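Myosin regulatory light chain (Placopecten magellanicus, PDB 3PN7) probably confers calcium regulation on molluscan muscle myosin as its calcium-binding regulatory light chain. Local coordinates at residues B[35-43]-B[70-78]. Numbering follows the deposited sequence.
Sequences NRDGFIDIN and GPLNFTMFL. With MG (magnesium ion), chain G.
Ile40 N donates to Leu72 O at 2.9 Å, a direct backbone hydrogen bond between 35-43 and 70-78 that is fairly straight at the hydrogen (161°). The donor lies somewhat out of the carbonyl plane, and the same oxygen accepts a CA-H...O contact from Phe39 CA at 3.3 Å, so one carbonyl engages two consecutive residues. Asn73 N bonds back to Pro71 O at 2.7 Å, closing an inverse gamma turn centred on Leu72. Two waters extend the pairing: one donates to Gly38 O and accepts from Phe74 N, the other donates to Ile40 O and accepts from Leu72 N. This geometry is consistent with the loop-to-loop pairing of an EF-hand pair, with one direct bond and the reciprocal link replaced by a water, although the second loop here is shortened and leads into helix 74-85. Phe39 O, meanwhile, binds the magnesium ion at 2.5 Å, with Asp33 and Asp44 among the other ligands; the same peptide unit thus gives its carbonyl to the metal and its N-H to Leu72 O.

Among the side chains, Phe39 lies alongside Pro71 and Asn73. Its CE1 touches Pro71 CB at 3.7 Å and Asn73 OD1 at 3.5 Å, with ring and amide planes only 16° apart. CG anti to the carbonyl carbon, beside the backbone N (chi1 -66°), lays the ring beside these two residues. Replacing Phe39 by an alanine removes the ring and would probably leave Pro71 CB and the Asn73 amide without the surface they lie against. Ile40 is buried: its CB meets Leu72 CD1 at 3.9 Å, and CD1, at the end of an extended chain, reaches Phe77 CD1 at 3.9 Å. Phe29 of helix 19-32 touches Ile40 as well and meets the Phe77 ring edge-to-face, placing both side chains in the core between the helices.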
loop_
_atom_site.group_PDB
_atom_site.type_symbol
_atom_site.label_atom_id
_atom_site.label_comp_id
_atom_site.label_asym_id
_atom_site.label_seq_id
_atom_site.Cartn_x
_atom_site.Cartn_y
_atom_site.Cartn_z
ATOM N N ASN B 35 -8.952 -43.470 11.129
ATOM C CA ASN B 35 -10.033 -44.311 11.652
ATOM C C ASN B 35 -11.370 -44.143 10.946
ATOM O O ASN B 35 -12.201 -45.049 10.966
ATOM C CB ASN B 35 -10.290 -43.967 13.133
ATOM C CG ASN B 35 -9.416 -44.741 14.065
ATOM O OD1 ASN B 35 -9.403 -44.495 15.272
ATOM N ND2 ASN B 35 -8.668 -45.696 13.515
ATOM N N ARG B 36 -11.568 -42.980 10.334
ATOM C CA ARG B 36 -12.866 -42.604 9.798
ATOM C C ARG B 36 -13.803 -42.528 10.989
ATOM O O ARG B 36 -15.020 -42.423 10.857
ATOM C CB ARG B 36 -13.346 -43.619 8.766
ATOM C CG ARG B 36 -12.590 -43.537 7.453
ATOM C CD ARG B 36 -12.805 -44.771 6.606
ATOM N NE ARG B 36 -11.795 -44.895 5.563
ATOM C CZ ARG B 36 -11.983 -45.536 4.417
ATOM N NH1 ARG B 36 -13.147 -46.112 4.164
ATOM N NH2 ARG B 36 -11.008 -45.599 3.524
ATOM N N ASP B 37 -13.182 -42.579 12.160
ATOM C CA ASP B 37 -13.838 -42.476 13.453
ATOM C C ASP B 37 -14.745 -41.262 13.566
ATOM O O ASP B 37 -15.845 -41.344 14.106
ATOM C CB ASP B 37 -12.757 -42.367 14.528
ATOM C CG ASP B 37 -13.137 -43.060 15.807
ATOM O OD1 ASP B 37 -14.329 -43.375 15.983
ATOM O OD2 ASP B 37 -12.239 -43.290 16.637
ATOM N N GLY B 38 -14.262 -40.127 13.075
ATOM C CA GLY B 38 -14.905 -38.852 13.316
ATOM C C GLY B 38 -14.162 -38.184 14.455
ATOM O O GLY B 38 -14.486 -37.075 14.870
ATOM N N PHE B 39 -13.154 -38.887 14.957
ATOM C CA PHE B 39 -12.290 -38.388 16.025
ATOM C C PHE B 39 -10.854 -38.596 15.609
ATOM O O PHE B 39 -10.557 -39.516 14.879
ATOM C CB PHE B 39 -12.542 -39.144 17.343
ATOM C CG PHE B 39 -13.905 -38.904 17.915
ATOM C CD1 PHE B 39 -14.121 -37.869 18.804
ATOM C CD2 PHE B 39 -14.984 -39.685 17.526
ATOM C CE1 PHE B 39 -15.382 -37.623 19.314
ATOM C CE2 PHE B 39 -16.243 -39.443 18.028
ATOM C CZ PHE B 39 -16.443 -38.409 18.927
ATOM N N ILE B 40 -9.958 -37.729 16.051
ATOM C CA ILE B 40 -8.536 -38.027 15.973
ATOM C C ILE B 40 -8.041 -38.502 17.339
ATOM O O ILE B 40 -8.130 -37.762 18.329
ATOM C CB ILE B 40 -7.719 -36.787 15.525
ATOM C CG1 ILE B 40 -8.154 -36.309 14.137
ATOM C CG2 ILE B 40 -6.209 -37.079 15.544
ATOM C CD1 ILE B 40 -7.459 -35.013 13.726
ATOM N N ASP B 41 -7.542 -39.737 17.411
ATOM C CA ASP B 41 -6.930 -40.221 18.654
ATOM C C ASP B 41 -5.430 -40.428 18.510
ATOM O O ASP B 41 -4.838 -40.076 17.489
ATOM C CB ASP B 41 -7.611 -41.495 19.164
ATOM C CG ASP B 41 -7.506 -42.653 18.183
ATOM O OD1 ASP B 41 -6.737 -42.560 17.205
ATOM O OD2 ASP B 41 -8.203 -43.670 18.390
ATOM N N ILE B 42 -4.801 -41.013 19.519
ATOM C CA ILE B 42 -3.352 -41.145 19.463
ATOM C C ILE B 42 -2.890 -42.080 18.336
ATOM O O ILE B 42 -1.831 -41.871 17.746
ATOM C CB ILE B 42 -2.748 -41.552 20.809
ATOM C CG1 ILE B 42 -1.225 -41.533 20.705
ATOM C CG2 ILE B 42 -3.260 -42.939 21.239
ATOM C CD1 ILE B 42 -0.514 -41.408 22.029
ATOM N N ASN B 43 -3.695 -43.094 18.028
ATOM C CA ASN B 43 -3.380 -44.017 16.939
ATOM C C ASN B 43 -3.432 -43.347 15.559
ATOM O O ASN B 43 -2.572 -43.599 14.707
ATOM C CB ASN B 43 -4.316 -45.233 16.960
ATOM C CG ASN B 43 -4.241 -46.013 18.264
ATOM O OD1 ASN B 43 -3.185 -46.093 18.910
ATOM N ND2 ASN B 43 -5.370 -46.594 18.662
ATOM N N GLY B 70 -11.596 -31.764 25.068
ATOM C CA GLY B 70 -12.465 -32.923 24.942
ATOM C C GLY B 70 -11.988 -33.855 23.839
ATOM O O GLY B 70 -10.923 -33.633 23.265
ATOM N N PRO B 71 -12.756 -34.918 23.547
ATOM C CA PRO B 71 -12.372 -35.828 22.455
ATOM C C PRO B 71 -12.273 -35.072 21.129
ATOM O O PRO B 71 -13.128 -34.242 20.831
ATOM C CB PRO B 71 -13.517 -36.843 22.427
ATOM C CG PRO B 71 -14.004 -36.882 23.853
ATOM C CD PRO B 71 -13.894 -35.440 24.329
ATOM N N LEU B 72 -11.231 -35.352 20.352
ATOM C CA LEU B 72 -10.904 -34.519 19.196
ATOM C C LEU B 72 -11.800 -34.770 17.972
ATOM O O LEU B 72 -11.396 -35.386 16.991
ATOM C CB LEU B 72 -9.431 -34.658 18.842
ATOM C CG LEU B 72 -8.685 -33.387 18.477
ATOM C CD1 LEU B 72 -7.318 -33.740 17.927
ATOM C CD2 LEU B 72 -9.485 -32.569 17.478
ATOM N N ASN B 73 -13.030 -34.295 18.104
ATOM C CA ASN B 73 -14.004 -34.083 17.061
ATOM C C ASN B 73 -13.499 -33.141 15.985
ATOM O O ASN B 73 -12.522 -32.416 16.204
ATOM C CB ASN B 73 -15.133 -33.295 17.727
ATOM C CG ASN B 73 -16.364 -34.091 17.884
ATOM O OD1 ASN B 73 -16.556 -35.088 17.184
ATOM N ND2 ASN B 73 -17.234 -33.665 18.794
ATOM N N PHE B 74 -14.209 -33.062 14.863
ATOM C CA PHE B 74 -13.929 -31.970 13.938
ATOM C C PHE B 74 -14.211 -30.591 14.557
ATOM O O PHE B 74 -13.466 -29.649 14.308
ATOM C CB PHE B 74 -14.659 -32.087 12.596
ATOM C CG PHE B 74 -14.421 -30.893 11.683
ATOM C CD1 PHE B 74 -13.157 -30.634 11.177
ATOM C CD2 PHE B 74 -15.449 -30.015 11.367
ATOM C CE1 PHE B 74 -12.930 -29.538 10.355
ATOM C CE2 PHE B 74 -15.223 -28.918 10.549
ATOM C CZ PHE B 74 -13.966 -28.683 10.043
ATOM N N THR B 75 -15.275 -30.455 15.347
ATOM C CA THR B 75 -15.541 -29.150 15.951
ATOM C C THR B 75 -14.473 -28.798 16.993
ATOM O O THR B 75 -14.054 -27.649 17.103
ATOM C CB THR B 75 -16.993 -28.981 16.501
ATOM O OG1 THR B 75 -16.969 -28.763 17.918
ATOM C CG2 THR B 75 -17.843 -30.183 16.185
ATOM N N MET B 76 -14.005 -29.789 17.733
ATOM C CA MET B 76 -12.852 -29.575 18.586
ATOM C C MET B 76 -11.592 -29.226 17.757
ATOM O O MET B 76 -10.721 -28.483 18.208
ATOM C CB MET B 76 -12.617 -30.815 19.437
ATOM C CG MET B 76 -11.540 -30.664 20.472
ATOM S SD MET B 76 -11.944 -29.431 21.729
ATOM C CE MET B 76 -13.566 -29.967 22.268
ATOM N N PHE B 77 -11.497 -29.761 16.544
ATOM C CA PHE B 77 -10.342 -29.519 15.683
ATOM C C PHE B 77 -10.386 -28.071 15.219
ATOM O O PHE B 77 -9.376 -27.366 15.229
ATOM C CB PHE B 77 -10.418 -30.470 14.492
ATOM C CG PHE B 77 -9.265 -30.383 13.533
ATOM C CD1 PHE B 77 -8.130 -31.151 13.723
ATOM C CD2 PHE B 77 -9.351 -29.604 12.398
ATOM C CE1 PHE B 77 -7.081 -31.118 12.819
ATOM C CE2 PHE B 77 -8.307 -29.562 11.492
ATOM C CZ PHE B 77 -7.171 -30.320 11.703
ATOM N N LEU B 78 -11.583 -27.635 14.842
ATOM C CA LEU B 78 -11.827 -26.256 14.460
ATOM C C LEU B 78 -11.415 -25.340 15.584
ATOM O O LEU B 78 -10.776 -24.314 15.376
ATOM C CB LEU B 78 -13.309 -26.034 14.201
ATOM C CG LEU B 78 -13.872 -26.289 12.813
ATOM C CD1 LEU B 78 -15.266 -25.673 12.796
ATOM C CD2 LEU B 78 -12.989 -25.652 11.754
HETATM MG MG MG G . -10.300 -41.966 14.614
HETATM O O HOH W 1 -15.911 -35.037 13.809
HETATM O O HOH W 2 -9.476 -37.599 20.664
#